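Local coordinates for protein alpha-amylase G-6 (Bacillus halodurans, PDB 2C3G) that probably binds starch and related alpha-glucans, as a family 26 carbohydrate-binding module that forms one piece of a longer amylase, at residues A[6-11]-A[83-88]; A[21-26]-A[37-42]. One frame throughout, in Å; residues are numbered along the deposited sequence.

Interaction 1 (A[6-11]-A[83-88])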
loop_
_atom_site.group_PDB
_atom_site.type_symbol
_atom_site.label_atom_id
_atom_site.label_comp_id
_atom_site.label_asym_id
_atom_site.label_seq_id
_atom_site.Cartn_x
_atom_site.Cartn_y
_atom_site.Cartn_z
ATOM N N GLY A 6 2.730 10.395 7.536
ATOM C CA GLY A 6 2.512 10.049 6.154
ATOM C C GLY A 6 1.311 9.143 5.957
ATOM O O GLY A 6 0.239 9.342 6.558
ATOM N N LEU A 7 1.467 8.149 5.083
ATOM C CA LEU A 7 0.342 7.249 4.844
ATOM C C LEU A 7 0.735 5.821 5.161
ATOM O O LEU A 7 1.593 5.261 4.490
ATOM C CB LEU A 7 -0.221 7.445 3.419
ATOM C CG LEU A 7 -1.579 8.148 3.156
ATOM C CD1 LEU A 7 -2.119 9.076 4.247
ATOM C CD2 LEU A 7 -1.580 8.895 1.826
ATOM N N THR A 8 0.165 5.270 6.232
ATOM C CA THR A 8 0.386 3.876 6.619
ATOM C C THR A 8 -0.699 3.029 5.983
ATOM O O THR A 8 -1.879 3.356 6.046
ATOM C CB THR A 8 0.361 3.675 8.158
ATOM O OG1 THR A 8 1.415 4.425 8.751
ATOM C CG2 THR A 8 0.710 2.201 8.516
ATOM N N ILE A 9 -0.298 1.953 5.335
ATOM C CA ILE A 9 -1.247 1.113 4.642
ATOM C C ILE A 9 -1.019 -0.313 5.102
ATOM O O ILE A 9 0.118 -0.757 5.172
ATOM C CB ILE A 9 -1.154 1.338 3.072
ATOM C CG1 ILE A 9 -2.043 2.519 2.651
ATOM C CG2 ILE A 9 -1.774 0.201 2.280
ATOM C CD1 ILE A 9 -1.470 3.834 2.810
ATOM N N TYR A 10 -2.098 -1.001 5.477
ATOM C CA TYR A 10 -2.030 -2.414 5.843
ATOM C C TYR A 10 -2.777 -3.203 4.809
ATOM O O TYR A 10 -3.854 -2.813 4.385
ATOM C CB TYR A 10 -2.652 -2.708 7.206
ATOM C CG TYR A 10 -1.992 -2.020 8.361
ATOM C CD1 TYR A 10 -1.102 -2.704 9.188
ATOM C CD2 TYR A 10 -2.255 -0.681 8.621
ATOM C CE1 TYR A 10 -0.495 -2.060 10.267
ATOM C CE2 TYR A 10 -1.665 -0.024 9.678
ATOM C CZ TYR A 10 -0.790 -0.715 10.492
ATOM O OH TYR A 10 -0.213 -0.063 11.525
ATOM N N PHE A 11 -2.184 -4.317 4.408
ATOM C CA PHE A 11 -2.738 -5.137 3.366
ATOM C C PHE A 11 -2.967 -6.566 3.849
ATOM O O PHE A 11 -2.059 -7.205 4.342
ATOM C CB PHE A 11 -1.761 -5.115 2.192
ATOM C CG PHE A 11 -2.209 -5.915 1.023
ATOM C CD1 PHE A 11 -3.516 -5.810 0.556
ATOM C CD2 PHE A 11 -1.331 -6.760 0.395
ATOM C CE1 PHE A 11 -3.942 -6.552 -0.525
ATOM C CE2 PHE A 11 -1.743 -7.520 -0.676
ATOM C CZ PHE A 11 -3.063 -7.410 -1.140
ATOM N N ASP A 83 -4.676 9.506 0.713
ATOM C CA ASP A 83 -5.634 10.362 1.419
ATOM C C ASP A 83 -5.867 10.130 2.928
ATOM O O ASP A 83 -6.050 11.087 3.661
ATOM C CB ASP A 83 -6.786 10.868 0.537
ATOM C CG ASP A 83 -7.938 11.463 1.321
ATOM O OD1 ASP A 83 -8.140 12.710 1.306
ATOM O OD2 ASP A 83 -8.731 10.729 1.937
ATOM N N GLN A 84 -5.756 8.887 3.383
ATOM C CA GLN A 84 -5.918 8.513 4.784
ATOM C C GLN A 84 -5.266 7.120 5.001
ATOM O O GLN A 84 -5.216 6.333 4.077
ATOM C CB GLN A 84 -7.415 8.490 5.134
ATOM C CG GLN A 84 -7.746 8.310 6.605
ATOM C CD GLN A 84 -9.262 8.247 6.904
ATOM O OE1 GLN A 84 -9.698 8.578 8.026
ATOM N NE2 GLN A 84 -10.042 7.798 5.943
ATOM N N ASP A 85 -4.743 6.830 6.197
ATOM C CA ASP A 85 -4.387 5.436 6.561
ATOM C C ASP A 85 -5.723 4.637 6.608
ATOM O O ASP A 85 -6.753 5.269 6.657
ATOM C CB ASP A 85 -3.705 5.395 7.945
ATOM C CG ASP A 85 -2.704 6.508 8.171
ATOM O OD1 ASP A 85 -2.680 7.060 9.288
ATOM O OD2 ASP A 85 -1.860 6.897 7.344
ATOM N N GLY A 86 -5.816 3.301 6.501
ATOM C CA GLY A 86 -4.899 2.404 5.898
ATOM C C GLY A 86 -5.104 0.888 5.994
ATOM O O GLY A 86 -4.116 0.303 5.842
ATOM N N TRP A 87 -6.268 0.251 6.235
ATOM C CA TRP A 87 -6.364 -1.265 6.219
ATOM C C TRP A 87 -7.252 -1.841 5.117
ATOM O O TRP A 87 -8.477 -1.709 5.162
ATOM C CB TRP A 87 -6.835 -1.911 7.564
ATOM C CG TRP A 87 -6.113 -1.493 8.738
ATOM C CD1 TRP A 87 -6.059 -0.229 9.242
ATOM C CD2 TRP A 87 -5.300 -2.308 9.597
ATOM N NE1 TRP A 87 -5.258 -0.202 10.359
ATOM C CE2 TRP A 87 -4.781 -1.469 10.599
ATOM C CE3 TRP A 87 -4.955 -3.674 9.616
ATOM C CZ2 TRP A 87 -3.924 -1.941 11.624
ATOM C CZ3 TRP A 87 -4.098 -4.145 10.611
ATOM C CH2 TRP A 87 -3.608 -3.279 11.617
ATOM N N PHE A 88 -6.649 -2.530 4.145
ATOM C CA PHE A 88 -7.427 -3.111 3.052
ATOM C C PHE A 88 -7.550 -4.651 3.082
ATOM O O PHE A 88 -6.560 -5.333 2.994
ATOM C CB PHE A 88 -6.853 -2.636 1.722
ATOM C CG PHE A 88 -7.620 -3.115 0.534
ATOM C CD1 PHE A 88 -8.780 -2.460 0.119
ATOM C CD2 PHE A 88 -7.200 -4.230 -0.163
ATOM C CE1 PHE A 88 -9.474 -2.891 -1.016
ATOM C CE2 PHE A 88 -7.882 -4.660 -1.279
ATOM C CZ PHE A 88 -9.014 -3.983 -1.714
#
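Tyr10 and Trp87 stack face to face where strand 86-88 runs parallel to 6-11 in the mixed five-stranded sheet of this beta-sandwich module. The Tyr10 ring lies over the six-membered ring of Trp87, with centroids 3.6 Å apart and planes within 5° of parallel. CG is anti to the carbonyl carbon in both residues (chi1 -62° in Tyr10), and the two side chains leave the sheet side by side, pointing the same way. Tyr10 CB also sits over the indole, 3.9 Å from the centroid of the same six-membered ring. An alanine in place of Trp87 would probably leave one face of the Tyr10 ring without its stacking partner and the ring freer to turn. On the other face of the sheet, Phe11 CE1 approaches the edge of the Phe88 ring at CD2, 4.0 Å away. Phe64 of the opposing sheet stacks on Phe11, and Trp72 meets Phe88 edge-to-face.

The backbone bonds alternate in the parallel manner around Tyr10. Its O accepts from Phe88 N at 2.8 Å in a nearly straight bond (174° at the hydrogen), and Trp87 CA adds a C-H...O contact to that oxygen. Tyr10 N donates to Gly86 O, though this bond is modelled implausibly short. Upstream, a side chain takes over from the backbone: Thr8 N gives its hydrogen to Asp85 OD2 at 2.8 Å, arriving from above the carboxylate plane. From 83-88 Thr8 O receives only C-H donors, Gly86 CA being 3.2 Å off. Thr8 OG1 is hydrogen-bonded to Thr53 OG1 on strand 49-55, and Ile9 O to Thr51 OG1. Asp85 OD2 also lies 3.3 Å from Gly6 O, two acceptors side by side with no bond between them.

Interaction 2 (A[21-26]-A[37-42]); sequences HLYYYD and SEAPEM
His21 carries CG anti to its carbonyl carbon (chi1 -66°), and the edge of its imidazole at CD2 meets Ala39 O, 3.2 Å away. Tyr24 places CG in the crowded position between the backbone N and the carbonyl carbon (chi1 61°); its side chain crosses that of Pro40 at about a right angle, with CE1 4.1 Å from Pro40 CD. Between these two side chains the backbones join through one straight hydrogen bond, Leu22 N to Pro40 O at 2.9 Å, with the donor nearly along the C=O axis. His21 CA adds a C-H...O contact to the same oxygen.

This is a single bridge, His21 beside Glu41, made by the loop before strand 43-46 as it passes strand 20-28, an outer strand of the three-stranded sheet of the beta-sandwich. Met42 CG packs on Leu22 CB at 3.8 Å; the Leu22 side chain also touches Phe64 of its own sheet and Ile54 of the other. Ala39 directs its methyl toward the strand, 4.1 Å from Tyr23 CB, while Trp36 meets the Tyr23 ring edge-to-face. Leu22 O is buried here without a polar partner: Ala39 CB lies 3.5 Å from it and Pro40 CD 3.2 Å.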
loop_
_atom_site.group_PDB
_atom_site.type_symbol
_atom_site.label_atom_id
_atom_site.label_comp_id
_atom_site.label_asym_id
_atom_site.label_seq_id
_atom_site.Cartn_x
_atom_site.Cartn_y
_atom_site.Cartn_z
ATOM N N HIS A 21 4.174 -6.186 -2.148
ATOM C CA HIS A 21 4.819 -4.879 -2.366
ATOM C C HIS A 21 3.806 -3.732 -2.575
ATOM O O HIS A 21 2.678 -3.953 -3.015
ATOM C CB HIS A 21 5.746 -4.941 -3.579
ATOM C CG HIS A 21 6.917 -5.839 -3.397
ATOM N ND1 HIS A 21 6.822 -7.211 -3.478
ATOM C CD2 HIS A 21 8.212 -5.565 -3.139
ATOM C CE1 HIS A 21 8.014 -7.744 -3.286
ATOM N NE2 HIS A 21 8.874 -6.767 -3.080
ATOM N N LEU A 22 4.208 -2.509 -2.247
ATOM C CA LEU A 22 3.283 -1.379 -2.371
ATOM C C LEU A 22 3.726 -0.410 -3.472
ATOM O O LEU A 22 4.690 0.325 -3.315
ATOM C CB LEU A 22 3.109 -0.634 -1.033
ATOM C CG LEU A 22 2.065 0.501 -1.070
ATOM C CD1 LEU A 22 0.642 -0.050 -1.176
ATOM C CD2 LEU A 22 2.195 1.498 0.089
ATOM N N TYR A 23 2.997 -0.406 -4.578
ATOM C CA TYR A 23 3.272 0.529 -5.656
ATOM C C TYR A 23 2.364 1.759 -5.531
ATOM O O TYR A 23 1.159 1.627 -5.330
ATOM C CB TYR A 23 3.101 -0.146 -7.033
ATOM C CG TYR A 23 3.344 0.815 -8.174
ATOM C CD1 TYR A 23 4.609 1.344 -8.395
ATOM C CD2 TYR A 23 2.295 1.229 -9.006
ATOM C CE1 TYR A 23 4.831 2.237 -9.414
ATOM C CE2 TYR A 23 2.517 2.115 -10.036
ATOM C CZ TYR A 23 3.786 2.621 -10.228
ATOM O OH TYR A 23 4.031 3.513 -11.243
ATOM N N TYR A 24 2.965 2.940 -5.653
ATOM C CA TYR A 24 2.269 4.231 -5.493
ATOM C C TYR A 24 2.870 5.332 -6.373
ATOM O O TYR A 24 4.081 5.399 -6.585
ATOM C CB TYR A 24 2.256 4.696 -4.028
ATOM C CG TYR A 24 3.626 4.919 -3.445
ATOM C CD1 TYR A 24 4.337 3.860 -2.890
ATOM C CD2 TYR A 24 4.213 6.188 -3.444
ATOM C CE1 TYR A 24 5.592 4.042 -2.366
ATOM C CE2 TYR A 24 5.481 6.393 -2.908
ATOM C CZ TYR A 24 6.169 5.301 -2.374
ATOM O OH TYR A 24 7.424 5.460 -1.825
ATOM N N TYR A 25 1.992 6.201 -6.868
ATOM C CA TYR A 25 2.386 7.291 -7.751
ATOM C C TYR A 25 1.549 8.541 -7.424
ATOM O O TYR A 25 0.904 8.594 -6.377
ATOM C CB TYR A 25 2.254 6.868 -9.228
ATOM C CG TYR A 25 0.872 6.380 -9.610
ATOM C CD1 TYR A 25 0.466 5.090 -9.304
ATOM C CD2 TYR A 25 -0.025 7.207 -10.284
ATOM C CE1 TYR A 25 -0.776 4.628 -9.643
ATOM C CE2 TYR A 25 -1.297 6.746 -10.630
ATOM C CZ TYR A 25 -1.662 5.453 -10.307
ATOM O OH TYR A 25 -2.909 4.950 -10.618
ATOM N N ASP A 26 1.509 9.510 -8.340
ATOM C CA ASP A 26 1.093 10.878 -8.015
ATOM C C ASP A 26 0.819 11.147 -6.531
ATOM O O ASP A 26 -0.304 11.225 -6.081
ATOM C CB ASP A 26 0.143 11.583 -9.051
ATOM C CG ASP A 26 -1.284 11.020 -9.105
ATOM O OD1 ASP A 26 -1.498 10.001 -9.807
ATOM O OD2 ASP A 26 -2.275 11.590 -8.578
ATOM N N SER A 37 8.747 -2.287 -10.371
ATOM C CA SER A 37 9.586 -3.402 -9.953
ATOM C C SER A 37 10.461 -3.051 -8.747
ATOM O O SER A 37 11.034 -3.949 -8.128
ATOM C CB SER A 37 10.478 -3.859 -11.119
ATOM O OG SER A 37 11.688 -3.097 -11.158
ATOM N N GLU A 38 10.576 -1.756 -8.442
ATOM C CA GLU A 38 11.300 -1.271 -7.265
ATOM C C GLU A 38 10.365 -0.838 -6.107
ATOM O O GLU A 38 10.834 -0.330 -5.083
ATOM C CB GLU A 38 12.283 -0.160 -7.656
ATOM C CG GLU A 38 12.056 1.216 -7.020
ATOM C CD GLU A 38 13.208 2.187 -7.260
ATOM O OE1 GLU A 38 14.384 1.782 -7.059
ATOM O OE2 GLU A 38 12.947 3.361 -7.646
ATOM N N ALA A 39 9.055 -1.046 -6.283
ATOM C CA ALA A 39 8.071 -0.865 -5.208
ATOM C C ALA A 39 8.551 -1.494 -3.882
ATOM O O ALA A 39 9.080 -2.621 -3.875
ATOM C CB ALA A 39 6.701 -1.431 -5.616
ATOM N N PRO A 40 8.404 -0.755 -2.784
ATOM C CA PRO A 40 8.833 -1.233 -1.469
ATOM C C PRO A 40 8.090 -2.480 -1.028
ATOM O O PRO A 40 6.884 -2.610 -1.262
ATOM C CB PRO A 40 8.470 -0.075 -0.530
ATOM C CG PRO A 40 8.355 1.135 -1.411
ATOM C CD PRO A 40 7.829 0.601 -2.714
ATOM N N GLU A 41 8.829 -3.383 -0.389
ATOM C CA GLU A 41 8.253 -4.513 0.327
ATOM C C GLU A 41 7.313 -4.033 1.429
ATOM O O GLU A 41 7.574 -3.045 2.105
ATOM C CB GLU A 41 9.362 -5.397 0.931
ATOM C CG GLU A 41 8.918 -6.777 1.415
ATOM C CD GLU A 41 9.929 -7.431 2.374
ATOM O OE1 GLU A 41 11.158 -7.251 2.174
ATOM O OE2 GLU A 41 9.499 -8.118 3.341
ATOM N N MET A 42 6.210 -4.747 1.576
ATOM C CA MET A 42 5.324 -4.556 2.708
ATOM C C MET A 42 5.725 -5.470 3.852
ATOM O O MET A 42 5.548 -6.660 3.794
ATOM C CB MET A 42 3.869 -4.724 2.285
ATOM C CG MET A 42 3.398 -3.597 1.393
ATOM S SD MET A 42 1.655 -3.655 1.156
ATOM C CE MET A 42 1.123 -2.796 2.586
#

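Overall arrangement
From the N terminus, the chain first lays down strand 6-12, which pairs antiparallel with 49-55 on one side and meets 83-88 on the other only near the end of the chain; interaction 1 thus closes a loop holding most of the module. Inside that long loop, strand 20-28 follows, and the segment 37-42 folds back on it in interaction 2, a short closure nested within the first. Interaction 1 lies within the five-stranded sheet, whereas interaction 2 ties the edge of the three-stranded sheet to the connection leading to strand 43-46. Their centres are 13 Å apart, yet they touch: Met42 CE lies 3.4 Å from Ile9 O, and Ile9 CG2 meets Leu22 CD1 at 4.2 Å.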